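Local coordinates for protein dihydropteridine reductase (Dictyostelium discoideum, PDB 3ORF) that catalyses the NADH- or NADPH-dependent reduction of quinonoid dihydropteridines to tetrahydropteridines, probably supplying tetrahydrobiopterin to aromatic amino acid hydroxylases, at residues K23-L28 with W47-I52; S85-T90 with L133-G138; M118-A123 with K162-H167; G187-T192 with G234-F239. All blocks are in the same frame, centred on the assembly; numbering follows the deposited sequence.

Interaction 1: K23-L28 with W47-I52; sequences KNILVL and WNTISI
The first beta-alpha-beta unit of the Rossmann fold pairs Lys23 to Leu28 with Trp47 to Ile52: strands 24-28 and 48-52 run parallel, their axes 18° apart, joined by the crossover helix 33-44. Five backbone hydrogen bonds zip them together, from Asn48 N to Lys23 O (2.9 Å) up to Ile52 N to Val27 O (3.0 Å). Lys23 CB sits over the middle of the six-membered ring of Trp47, 3.4 Å from the centroid, a CH-pi contact almost on the ring normal, while the amide N of Ile25 lies at the ring edge. Phe42 meets the same indole edge-to-face. On the sheet face of Asn24, Leu26 and Leu28, with CG of Leu26 anti to its backbone N (chi1 161°), the CD1 branch leans across the strand gap to Ile50 CG2 (3.7 Å) and Ile52 CD1 (3.8 Å). Leu28 CD1 likewise rests on Ile52 CG2 at 3.6 Å. Asn24 and Asn48 lie side by side, but Asn24 ND2 bonds to Lys87 O, just ahead of strand 88-93. Helix 33-44 covers the other face at Ile25, Val27 and Thr49. Such parallel pairing, with the strand ends leading toward bound NAD, is the hallmark of a dinucleotide-binding Rossmann fold.

Interaction 2: S85-T90 with L133-G138; sequences SIKVDT and LLNQGG
A short parallel beta bridge between Val88 and Leu134, reinforced by one amide-carboxylate bond, joins the beginning of strand 88-93 to the chain leaving the long helix 108-133. Val88 is gripped through both backbone polar atoms: its N donates to Leu133 O (2.7 Å) and its O accepts from Asn135 N (2.9 Å). The same carbonyl is touched by Leu134 CD1, which also reaches Val88 CG2 at 3.9 Å, the two side chains crossing at about a right angle. In Asn135, chi1 (-86°) brings the amide to the partner segment and chi2 (-33°) turns OD1 to face Lys87 CB, while ND2 donates to Asp89 OD2 over 3.3 Å from above the carboxylate plane. Asp89 OD1 has its own partner in Asn24 N. A leucine in place of Asn135 would probably leave Asp89 OD2 without this amide donor and set the carboxylate freer to turn. Asn135 O accepts from Gly138 N, closing a type II turn with Gly137 at positive phi. Helix 71-82 packs on Leu133 through Ile81, strand 24-28 flanks Val88 through Leu26, and beyond the turn the chain enters strand 138-143, the next strand of the sheet.

Interaction 3: M118-A123 with K162-H167; sequences MNLYSA and KAATHH. With NAD (nicotinamide-adenine-dinucleotide), chain E.
With CG of Asn119 anti to its carbonyl carbon (chi1 -53°) and the Lys162 chain bent at chi2 (-39°), the two polar side chains cross at about a right angle beside the nicotinamide ribose of NAD, Asn119 OD1 lying 4.0 Å from Lys162 CE. No direct hydrogen bond spans helices 118-123 and 162-167. A water does the joining: it accepts from Lys162 NZ at 2.8 Å and donates to both Asn119 O (3.3 Å) and Thr165 OG1 (3.0 Å). The ammonium also donates to Thr143 O, and makes a weak bond to NAD O2D over 3.4 Å. Asn119 OD1 accepts from Gly97 N, which helps fix the carboxamide. An Asn and a Lys linked by water beside the predicted proton acceptor Tyr158 are consistent with the proton relay of short-chain dehydrogenases. Away from the cofactor, the contact is mostly apolar: Leu120 CD1 rests on Ala164 CB at 3.8 Å, and Ala123 CB packs beside OG1 and CG2 of Thr165. The helices run nearly parallel, 18° apart with axes 9.1 Å from each other, on the sheet beside Leu142 of strand 138-143. Beyond them lies the second subunit, whose Leu120 packs on Leu120 and whose Thr152 bonds to His167.

Interaction 4: G187-T192 with G234-F239; sequences GILPVT and GSLVKF. With NAD (nicotinamide-adenine-dinucleotide), chain E.
The ring of Phe239 lies against strand 187-190, with Pro190 on one face and Ile188 at its edge. Pro190 CA stands over that face, offset toward the rim, and Pro190 CB reaches CZ of Phe239 at 3.4 Å. Ile188 CB approaches Phe239 CE2 near the ring plane, 3.7 Å away. The ring gets there because Phe239 CG sits between the backbone N and the carbonyl carbon (chi1 59°), which swings it across the strand gap. Trp248 of the following strand stacks on the same ring. On the other sheet face, Leu189 crosses Leu236 obliquely, both its methyls touching Leu236 CB at 3.9 Å. Val191 CG2 meets the aliphatic Lys238 CE. Between the two layers of side chains the strands pair in parallel, from Gly187 N to Ser235 O (3.1 Å) to Val191 N to Phe239 O (3.1 Å). A side chain at Gly187 would press on Leu236 CD2. An alanine replacing Phe239 would remove the ring and is likely to open a gap beside Pro190 and Ile188, leaving Trp248 without its stacking mate. Pro190 CG in turn faces the nicotinamide, 3.6 Å from NAD C4N, the carbon that carries the hydride in NADH. A strand end closing on the nicotinamide in this way is typical of the cofactor site of short-chain dehydrogenases/reductases.

In the fold
Interactions 1, 2 and 4 all reach one sheet, whose strands run in the order 62-65, 48-53, 24-28, 88-93, 138-143, 184-190, 236-242 and 245-250. Interaction 1 closes before interaction 2 opens, and the two touch chiefly through the hydrogen bonds of Asn24, their centres about 10 Å apart. Interaction 2 crosses interaction 3 along the chain, since helix 108-133 supplies 118-123 and then leads into 133-138; their centres lie about 22 Å apart. Interaction 4 comes last, its centre about 13 Å from that of interaction 3, which it meets where His166 packs on Leu189 and Leu236. Interactions 3 and 4 both border NAD, so helices and strand ends together frame the cofactor, while interaction 2 stays remote from it.

Interaction 1: K23-L28 with W47-I52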
# COMPACT_ATOMS: atom_id res chain seq x y z
N LYS A 23 -29.85 -13.87 7.68
CA LYS A 23 -28.54 -13.65 7.11
C LYS A 23 -27.80 -12.54 7.85
O LYS A 23 -28.41 -11.59 8.29
CB LYS A 23 -28.68 -13.35 5.62
CG LYS A 23 -29.44 -14.44 4.83
CD LYS A 23 -28.48 -15.37 4.16
CE LYS A 23 -29.11 -15.91 2.90
NZ LYS A 23 -28.34 -17.08 2.43
N ASN A 24 -26.49 -12.69 8.02
CA ASN A 24 -25.69 -11.67 8.70
C ASN A 24 -24.82 -10.84 7.77
O ASN A 24 -24.07 -11.40 6.93
CB ASN A 24 -24.81 -12.29 9.77
CG ASN A 24 -25.62 -13.13 10.74
OD1 ASN A 24 -26.72 -12.75 11.02
ND2 ASN A 24 -25.07 -14.25 11.23
N ILE A 25 -24.84 -9.52 7.96
CA ILE A 25 -23.85 -8.70 7.30
C ILE A 25 -22.99 -7.99 8.33
O ILE A 25 -23.49 -7.43 9.30
CB ILE A 25 -24.48 -7.71 6.28
CG1 ILE A 25 -23.39 -6.74 5.76
CG2 ILE A 25 -25.60 -6.91 6.89
CD1 ILE A 25 -23.92 -5.62 4.80
N LEU A 26 -21.69 -7.98 8.10
CA LEU A 26 -20.76 -7.28 8.98
C LEU A 26 -20.05 -6.15 8.30
O LEU A 26 -19.59 -6.29 7.16
CB LEU A 26 -19.74 -8.26 9.49
CG LEU A 26 -18.44 -7.72 10.05
CD1 LEU A 26 -18.74 -7.06 11.28
CD2 LEU A 26 -17.67 -8.94 10.45
N VAL A 27 -19.97 -5.00 8.96
CA VAL A 27 -19.50 -3.80 8.29
C VAL A 27 -18.42 -3.09 9.14
O VAL A 27 -18.72 -2.64 10.25
CB VAL A 27 -20.64 -2.79 8.03
CG1 VAL A 27 -20.09 -1.57 7.25
CG2 VAL A 27 -21.86 -3.44 7.31
N LEU A 28 -17.19 -3.03 8.61
CA LEU A 28 -16.06 -2.38 9.30
C LEU A 28 -16.20 -0.97 8.82
O LEU A 28 -16.44 -0.76 7.60
CB LEU A 28 -14.71 -3.01 8.85
CG LEU A 28 -13.42 -2.49 9.49
CD1 LEU A 28 -13.50 -2.75 11.06
CD2 LEU A 28 -12.13 -3.16 8.85
N TRP A 47 -32.03 -8.33 7.31
CA TRP A 47 -30.79 -9.00 7.66
C TRP A 47 -30.42 -8.57 9.07
O TRP A 47 -30.77 -7.50 9.55
CB TRP A 47 -29.65 -8.63 6.68
CG TRP A 47 -29.67 -9.38 5.36
CD1 TRP A 47 -30.72 -9.61 4.57
CD2 TRP A 47 -28.53 -9.97 4.72
NE1 TRP A 47 -30.36 -10.35 3.47
CE2 TRP A 47 -29.01 -10.59 3.53
CE3 TRP A 47 -27.19 -10.08 5.05
CZ2 TRP A 47 -28.17 -11.28 2.64
CZ3 TRP A 47 -26.33 -10.79 4.19
CH2 TRP A 47 -26.84 -11.38 2.99
N ASN A 48 -29.68 -9.43 9.74
CA ASN A 48 -29.08 -9.09 10.98
C ASN A 48 -27.77 -8.31 10.62
O ASN A 48 -26.98 -8.73 9.73
CB ASN A 48 -28.82 -10.42 11.66
CG ASN A 48 -28.63 -10.30 13.12
OD1 ASN A 48 -27.50 -10.30 13.60
ND2 ASN A 48 -29.74 -10.20 13.87
N THR A 49 -27.57 -7.17 11.28
CA THR A 49 -26.44 -6.28 11.01
C THR A 49 -25.45 -6.18 12.16
O THR A 49 -25.85 -6.13 13.32
CB THR A 49 -26.94 -4.87 10.73
OG1 THR A 49 -27.67 -4.39 11.88
CG2 THR A 49 -27.82 -4.86 9.50
N ILE A 50 -24.15 -6.13 11.84
CA ILE A 50 -23.10 -6.00 12.86
C ILE A 50 -22.11 -4.90 12.41
O ILE A 50 -21.74 -4.85 11.21
CB ILE A 50 -22.32 -7.27 13.02
CG1 ILE A 50 -23.22 -8.40 13.49
CG2 ILE A 50 -21.22 -7.07 14.03
CD1 ILE A 50 -22.87 -9.64 12.86
N SER A 51 -21.68 -4.05 13.34
CA SER A 51 -20.82 -2.91 13.00
C SER A 51 -19.59 -2.91 13.88
O SER A 51 -19.70 -3.07 15.09
CB SER A 51 -21.62 -1.58 13.12
OG SER A 51 -20.82 -0.40 13.08
N ILE A 52 -18.40 -2.81 13.26
CA ILE A 52 -17.16 -2.52 13.99
C ILE A 52 -16.69 -1.13 13.51
O ILE A 52 -16.64 -0.86 12.31
CB ILE A 52 -16.04 -3.58 13.69
CG1 ILE A 52 -16.48 -5.02 14.02
CG2 ILE A 52 -14.71 -3.21 14.39
CD1 ILE A 52 -15.63 -6.13 13.25

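Interaction 2: S85-T90 with L133-G138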
# COMPACT_ATOMS: atom_id res chain seq x y z
N SER A 85 -21.00 -17.02 18.41
CA SER A 85 -21.46 -17.95 17.38
C SER A 85 -21.97 -17.37 16.02
O SER A 85 -22.67 -18.07 15.26
CB SER A 85 -22.48 -18.95 17.96
OG SER A 85 -22.63 -20.06 17.10
N ILE A 86 -21.62 -16.16 15.65
CA ILE A 86 -22.16 -15.70 14.36
C ILE A 86 -21.13 -15.79 13.24
O ILE A 86 -19.92 -15.58 13.47
CB ILE A 86 -22.81 -14.29 14.45
CG1 ILE A 86 -21.92 -13.32 15.24
CG2 ILE A 86 -24.20 -14.34 15.18
CD1 ILE A 86 -20.90 -12.57 14.34
N LYS A 87 -21.59 -16.16 12.06
CA LYS A 87 -20.74 -16.13 10.86
C LYS A 87 -21.44 -15.21 9.90
O LYS A 87 -22.63 -14.95 10.06
CB LYS A 87 -20.62 -17.53 10.26
CG LYS A 87 -19.86 -18.52 11.13
CD LYS A 87 -18.44 -18.02 11.44
CE LYS A 87 -17.53 -19.13 11.97
NZ LYS A 87 -16.41 -18.54 12.75
N VAL A 88 -20.74 -14.69 8.90
CA VAL A 88 -21.40 -13.65 8.14
C VAL A 88 -21.47 -13.97 6.68
O VAL A 88 -20.55 -14.59 6.15
CB VAL A 88 -20.87 -12.18 8.43
CG1 VAL A 88 -20.70 -11.91 9.96
CG2 VAL A 88 -19.62 -11.86 7.74
N ASP A 89 -22.57 -13.60 6.06
CA ASP A 89 -22.77 -13.91 4.65
C ASP A 89 -22.22 -12.83 3.69
O ASP A 89 -21.97 -13.11 2.50
CB ASP A 89 -24.28 -14.04 4.40
CG ASP A 89 -24.93 -15.21 5.20
OD1 ASP A 89 -25.61 -14.97 6.27
OD2 ASP A 89 -24.68 -16.36 4.82
N THR A 90 -22.16 -11.59 4.19
CA THR A 90 -21.62 -10.47 3.51
C THR A 90 -20.76 -9.64 4.48
O THR A 90 -21.20 -9.31 5.60
CB THR A 90 -22.70 -9.57 2.98
OG1 THR A 90 -23.39 -10.23 1.92
CG2 THR A 90 -22.09 -8.27 2.48
N LEU A 133 -14.49 -15.11 9.80
CA LEU A 133 -15.93 -15.06 10.06
C LEU A 133 -16.82 -15.26 8.83
O LEU A 133 -18.09 -15.38 8.97
CB LEU A 133 -16.31 -13.72 10.69
CG LEU A 133 -15.69 -13.30 12.03
CD1 LEU A 133 -16.20 -11.92 12.54
CD2 LEU A 133 -15.87 -14.38 13.13
N LEU A 134 -16.23 -15.28 7.63
CA LEU A 134 -17.07 -15.33 6.45
C LEU A 134 -17.58 -16.76 6.25
O LEU A 134 -16.86 -17.72 6.51
CB LEU A 134 -16.30 -14.85 5.23
CG LEU A 134 -17.16 -14.38 4.06
CD1 LEU A 134 -17.97 -13.14 4.48
CD2 LEU A 134 -16.31 -14.16 2.75
N ASN A 135 -18.85 -16.91 5.89
CA ASN A 135 -19.41 -18.22 5.53
C ASN A 135 -18.95 -18.57 4.13
O ASN A 135 -18.67 -17.66 3.26
CB ASN A 135 -20.91 -18.13 5.48
CG ASN A 135 -21.58 -18.33 6.84
OD1 ASN A 135 -21.10 -19.07 7.69
ND2 ASN A 135 -22.67 -17.59 7.06
N GLN A 136 -18.88 -19.86 3.87
CA GLN A 136 -18.59 -20.35 2.54
C GLN A 136 -19.62 -19.67 1.63
O GLN A 136 -20.75 -19.45 2.07
CB GLN A 136 -18.69 -21.90 2.45
CG GLN A 136 -17.72 -22.58 3.49
CD GLN A 136 -17.58 -24.09 3.33
OE1 GLN A 136 -18.56 -24.84 3.34
NE2 GLN A 136 -16.36 -24.54 3.18
N GLY A 137 -19.24 -19.37 0.38
CA GLY A 137 -20.15 -18.73 -0.56
C GLY A 137 -20.37 -17.25 -0.27
O GLY A 137 -21.09 -16.59 -1.00
N GLY A 138 -19.69 -16.72 0.76
CA GLY A 138 -19.91 -15.32 1.22
C GLY A 138 -19.45 -14.22 0.27
O GLY A 138 -18.71 -14.48 -0.71

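Interaction 3: M118-A123 with K162-H167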
# COMPACT_ATOMS: atom_id res chain seq x y z
N MET A 118 -6.07 4.74 8.54
CA MET A 118 -7.47 4.73 8.17
C MET A 118 -7.76 3.77 7.01
O MET A 118 -8.76 3.05 7.03
CB MET A 118 -7.93 6.15 7.81
CG MET A 118 -8.27 7.00 9.06
SD MET A 118 -9.02 8.58 8.55
CE MET A 118 -7.66 9.74 8.84
N ASN A 119 -6.96 3.78 5.95
CA ASN A 119 -7.31 2.90 4.80
C ASN A 119 -6.57 1.54 4.80
O ASN A 119 -7.20 0.52 4.52
CB ASN A 119 -7.10 3.58 3.49
CG ASN A 119 -7.80 4.95 3.40
OD1 ASN A 119 -9.00 5.08 3.64
ND2 ASN A 119 -7.06 5.94 3.00
N LEU A 120 -5.29 1.51 5.16
CA LEU A 120 -4.51 0.32 4.85
C LEU A 120 -4.67 -0.70 5.98
O LEU A 120 -4.95 -1.90 5.74
CB LEU A 120 -3.01 0.66 4.60
CG LEU A 120 -2.15 -0.53 4.18
CD1 LEU A 120 -2.84 -1.48 3.19
CD2 LEU A 120 -0.79 -0.09 3.63
N TYR A 121 -4.49 -0.22 7.21
CA TYR A 121 -4.75 -1.05 8.39
C TYR A 121 -6.14 -1.65 8.39
O TYR A 121 -6.30 -2.76 8.86
CB TYR A 121 -4.47 -0.29 9.72
CG TYR A 121 -3.09 -0.54 10.21
CD1 TYR A 121 -2.12 0.44 10.08
CD2 TYR A 121 -2.70 -1.79 10.77
CE1 TYR A 121 -0.78 0.25 10.57
CE2 TYR A 121 -1.35 -2.00 11.25
CZ TYR A 121 -0.41 -0.96 11.11
OH TYR A 121 0.90 -1.09 11.52
N SER A 122 -7.14 -0.94 7.88
CA SER A 122 -8.49 -1.45 7.91
C SER A 122 -8.77 -2.45 6.77
O SER A 122 -9.52 -3.43 6.98
CB SER A 122 -9.47 -0.31 7.88
OG SER A 122 -9.29 0.53 6.75
N ALA A 123 -8.18 -2.23 5.59
CA ALA A 123 -8.23 -3.23 4.53
C ALA A 123 -7.53 -4.53 4.99
O ALA A 123 -7.96 -5.59 4.67
CB ALA A 123 -7.54 -2.73 3.35
N LYS A 162 -4.75 3.22 -1.23
CA LYS A 162 -5.81 2.65 -2.05
C LYS A 162 -5.27 1.66 -3.11
O LYS A 162 -5.95 0.68 -3.44
CB LYS A 162 -6.61 3.74 -2.78
CG LYS A 162 -7.53 4.54 -1.86
CD LYS A 162 -8.19 3.64 -0.83
CE LYS A 162 -9.50 4.28 -0.23
NZ LYS A 162 -10.36 3.24 0.32
N ALA A 163 -4.08 1.91 -3.66
CA ALA A 163 -3.56 0.95 -4.60
C ALA A 163 -3.28 -0.32 -3.82
O ALA A 163 -3.44 -1.42 -4.34
CB ALA A 163 -2.21 1.45 -5.34
N ALA A 164 -2.87 -0.20 -2.55
CA ALA A 164 -2.57 -1.43 -1.82
C ALA A 164 -3.90 -2.15 -1.57
O ALA A 164 -3.97 -3.37 -1.62
CB ALA A 164 -1.90 -1.09 -0.46
N THR A 165 -4.93 -1.38 -1.24
CA THR A 165 -6.28 -1.96 -1.02
C THR A 165 -6.74 -2.76 -2.22
O THR A 165 -7.29 -3.86 -2.07
CB THR A 165 -7.32 -0.90 -0.72
OG1 THR A 165 -6.86 -0.15 0.39
CG2 THR A 165 -8.63 -1.54 -0.40
N HIS A 166 -6.48 -2.21 -3.42
CA HIS A 166 -6.92 -2.89 -4.65
C HIS A 166 -6.17 -4.24 -4.76
O HIS A 166 -6.71 -5.21 -5.24
CB HIS A 166 -6.62 -2.04 -5.93
CG HIS A 166 -7.42 -0.76 -5.99
ND1 HIS A 166 -7.12 0.27 -6.86
CD2 HIS A 166 -8.53 -0.36 -5.31
CE1 HIS A 166 -7.98 1.27 -6.67
NE2 HIS A 166 -8.83 0.92 -5.72
N HIS A 167 -4.90 -4.24 -4.42
CA HIS A 167 -4.07 -5.48 -4.59
C HIS A 167 -4.58 -6.53 -3.58
O HIS A 167 -4.62 -7.72 -3.88
CB HIS A 167 -2.62 -5.11 -4.35
CG HIS A 167 -1.65 -6.22 -4.57
ND1 HIS A 167 -0.95 -6.38 -5.76
CD2 HIS A 167 -1.21 -7.21 -3.73
CE1 HIS A 167 -0.16 -7.43 -5.66
NE2 HIS A 167 -0.31 -7.97 -4.44
PA NAD E . -16.56 8.52 6.95
O1A NAD E . -15.39 9.30 7.44
O2A NAD E . -17.95 8.93 7.29
O5B NAD E . -16.44 7.03 7.65
C5B NAD E . -15.34 6.20 7.73
C4B NAD E . -15.54 5.35 8.99
O4B NAD E . -14.36 4.50 9.09
C3B NAD E . -15.50 6.26 10.24
O3B NAD E . -16.46 5.79 11.17
C2B NAD E . -14.18 5.94 10.90
O2B NAD E . -14.28 6.00 12.34
C1B NAD E . -13.98 4.48 10.46
N9A NAD E . -12.56 4.03 10.42
C8A NAD E . -11.51 4.78 9.98
N7A NAD E . -10.42 4.00 10.04
C5A NAD E . -10.76 2.77 10.54
C6A NAD E . -10.05 1.56 10.83
N6A NAD E . -8.70 1.48 10.69
N1A NAD E . -10.73 0.48 11.30
C2A NAD E . -12.04 0.56 11.51
N3A NAD E . -12.73 1.69 11.24
C4A NAD E . -12.12 2.81 10.78
O3 NAD E . -16.30 8.33 5.41
PN NAD E . -17.27 7.96 4.28
O1N NAD E . -17.56 9.28 3.63
O2N NAD E . -18.34 6.97 4.70
O5D NAD E . -16.35 7.15 3.22
C5D NAD E . -16.32 5.72 3.15
C4D NAD E . -15.20 5.24 2.21
O4D NAD E . -15.22 6.04 0.99
C3D NAD E . -13.76 5.35 2.73
O3D NAD E . -13.15 4.03 2.53
C2D NAD E . -13.09 6.38 1.81
O2D NAD E . -11.70 6.02 1.73
C1D NAD E . -13.83 5.99 0.51
N1N NAD E . -13.77 6.56 -0.91
C2N NAD E . -14.49 7.75 -1.37
C3N NAD E . -14.33 8.14 -2.75
C7N NAD E . -15.04 9.36 -3.39
O7N NAD E . -14.40 10.13 -4.13
N7N NAD E . -16.37 9.44 -3.13
C4N NAD E . -13.52 7.37 -3.62
C5N NAD E . -12.87 6.22 -3.16
C6N NAD E . -12.99 5.83 -1.84
O HOH W 1 -8.77 1.56 1.86

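Interaction 4: G187-T192 with G234-F239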
# COMPACT_ATOMS: atom_id res chain seq x y z
N GLY A 187 -13.91 -5.08 -5.06
CA GLY A 187 -13.64 -3.76 -4.64
C GLY A 187 -14.75 -2.92 -5.25
O GLY A 187 -15.14 -3.18 -6.40
N ILE A 188 -15.26 -1.93 -4.50
CA ILE A 188 -16.16 -0.92 -5.11
C ILE A 188 -15.36 0.34 -5.12
O ILE A 188 -14.68 0.65 -4.13
CB ILE A 188 -17.50 -0.74 -4.36
CG1 ILE A 188 -17.25 -0.45 -2.89
CG2 ILE A 188 -18.42 -1.95 -4.60
CD1 ILE A 188 -18.52 -0.35 -2.09
N LEU A 189 -15.36 1.01 -6.28
CA LEU A 189 -14.41 2.08 -6.56
C LEU A 189 -15.25 3.28 -7.01
O LEU A 189 -15.46 3.48 -8.19
CB LEU A 189 -13.37 1.70 -7.67
CG LEU A 189 -11.99 1.08 -7.35
CD1 LEU A 189 -12.20 -0.26 -6.66
CD2 LEU A 189 -11.26 0.90 -8.68
N PRO A 190 -15.69 4.09 -6.07
CA PRO A 190 -16.49 5.27 -6.44
C PRO A 190 -15.65 6.39 -7.10
O PRO A 190 -14.46 6.57 -6.72
CB PRO A 190 -17.09 5.75 -5.11
CG PRO A 190 -16.24 5.08 -3.98
CD PRO A 190 -15.35 4.00 -4.64
N VAL A 191 -16.21 7.02 -8.14
CA VAL A 191 -15.73 8.31 -8.63
C VAL A 191 -16.07 9.39 -7.56
O VAL A 191 -15.17 9.99 -6.97
CB VAL A 191 -16.31 8.59 -10.02
CG1 VAL A 191 -15.86 9.98 -10.58
CG2 VAL A 191 -15.83 7.48 -10.94
N THR A 192 -17.35 9.53 -7.22
CA THR A 192 -17.76 10.41 -6.13
C THR A 192 -19.07 9.97 -5.51
O THR A 192 -20.15 9.96 -6.17
CB THR A 192 -18.00 11.90 -6.62
OG1 THR A 192 -17.07 12.24 -7.64
CG2 THR A 192 -17.87 12.87 -5.43
N GLY A 234 -12.61 -10.94 -7.70
CA GLY A 234 -11.48 -10.05 -7.81
C GLY A 234 -11.67 -8.78 -8.62
O GLY A 234 -10.69 -8.02 -8.74
N SER A 235 -12.83 -8.58 -9.27
CA SER A 235 -13.03 -7.32 -10.05
C SER A 235 -12.96 -6.11 -9.16
O SER A 235 -13.50 -6.09 -8.00
CB SER A 235 -14.43 -7.29 -10.66
OG SER A 235 -14.52 -8.39 -11.55
N LEU A 236 -12.39 -5.05 -9.69
CA LEU A 236 -12.53 -3.73 -9.07
C LEU A 236 -13.71 -3.12 -9.78
O LEU A 236 -13.66 -2.94 -11.01
CB LEU A 236 -11.27 -2.91 -9.39
CG LEU A 236 -10.01 -3.56 -8.86
CD1 LEU A 236 -8.75 -2.67 -9.13
CD2 LEU A 236 -10.11 -3.87 -7.28
N VAL A 237 -14.77 -2.79 -9.06
CA VAL A 237 -15.96 -2.29 -9.72
C VAL A 237 -16.09 -0.75 -9.57
O VAL A 237 -16.45 -0.23 -8.48
CB VAL A 237 -17.27 -2.99 -9.16
CG1 VAL A 237 -18.52 -2.63 -10.04
CG2 VAL A 237 -17.07 -4.46 -9.06
N LYS A 238 -15.81 -0.05 -10.69
CA LYS A 238 -15.91 1.40 -10.75
C LYS A 238 -17.37 1.82 -10.90
O LYS A 238 -18.12 1.17 -11.62
CB LYS A 238 -15.10 1.93 -11.94
CG LYS A 238 -14.92 3.46 -12.01
CD LYS A 238 -14.23 3.80 -13.29
CE LYS A 238 -14.27 5.33 -13.57
NZ LYS A 238 -14.05 5.53 -15.02
N PHE A 239 -17.78 2.90 -10.25
CA PHE A 239 -19.13 3.40 -10.48
C PHE A 239 -19.13 4.94 -10.41
O PHE A 239 -18.46 5.50 -9.58
CB PHE A 239 -20.18 2.78 -9.49
CG PHE A 239 -19.90 3.01 -8.00
CD1 PHE A 239 -20.55 4.02 -7.31
CD2 PHE A 239 -19.02 2.21 -7.31
CE1 PHE A 239 -20.36 4.20 -5.97
CE2 PHE A 239 -18.79 2.38 -5.92
CZ PHE A 239 -19.46 3.37 -5.26
PA NAD E . -16.56 8.52 6.95
O1A NAD E . -15.39 9.30 7.44
O2A NAD E . -17.95 8.93 7.29
O5B NAD E . -16.44 7.03 7.65
C5B NAD E . -15.34 6.20 7.73
C4B NAD E . -15.54 5.35 8.99
O4B NAD E . -14.36 4.50 9.09
C3B NAD E . -15.50 6.26 10.24
O3B NAD E . -16.46 5.79 11.17
C2B NAD E . -14.18 5.94 10.90
O2B NAD E . -14.28 6.00 12.34
C1B NAD E . -13.98 4.48 10.46
N9A NAD E . -12.56 4.03 10.42
C8A NAD E . -11.51 4.78 9.98
N7A NAD E . -10.42 4.00 10.04
C5A NAD E . -10.76 2.77 10.54
C6A NAD E . -10.05 1.56 10.83
N6A NAD E . -8.70 1.48 10.69
N1A NAD E . -10.73 0.48 11.30
C2A NAD E . -12.04 0.56 11.51
N3A NAD E . -12.73 1.69 11.24
C4A NAD E . -12.12 2.81 10.78
O3 NAD E . -16.30 8.33 5.41
PN NAD E . -17.27 7.96 4.28
O1N NAD E . -17.56 9.28 3.63
O2N NAD E . -18.34 6.97 4.70
O5D NAD E . -16.35 7.15 3.22
C5D NAD E . -16.32 5.72 3.15
C4D NAD E . -15.20 5.24 2.21
O4D NAD E . -15.22 6.04 0.99
C3D NAD E . -13.76 5.35 2.73
O3D NAD E . -13.15 4.03 2.53
C2D NAD E . -13.09 6.38 1.81
O2D NAD E . -11.70 6.02 1.73
C1D NAD E . -13.83 5.99 0.51
N1N NAD E . -13.77 6.56 -0.91
C2N NAD E . -14.49 7.75 -1.37
C3N NAD E . -14.33 8.14 -2.75
C7N NAD E . -15.04 9.36 -3.39
O7N NAD E . -14.40 10.13 -4.13
N7N NAD E . -16.37 9.44 -3.13
C4N NAD E . -13.52 7.37 -3.62
C5N NAD E . -12.87 6.22 -3.16
C6N NAD E . -12.99 5.83 -1.84
O HOH W 2 -19.60 7.41 -7.76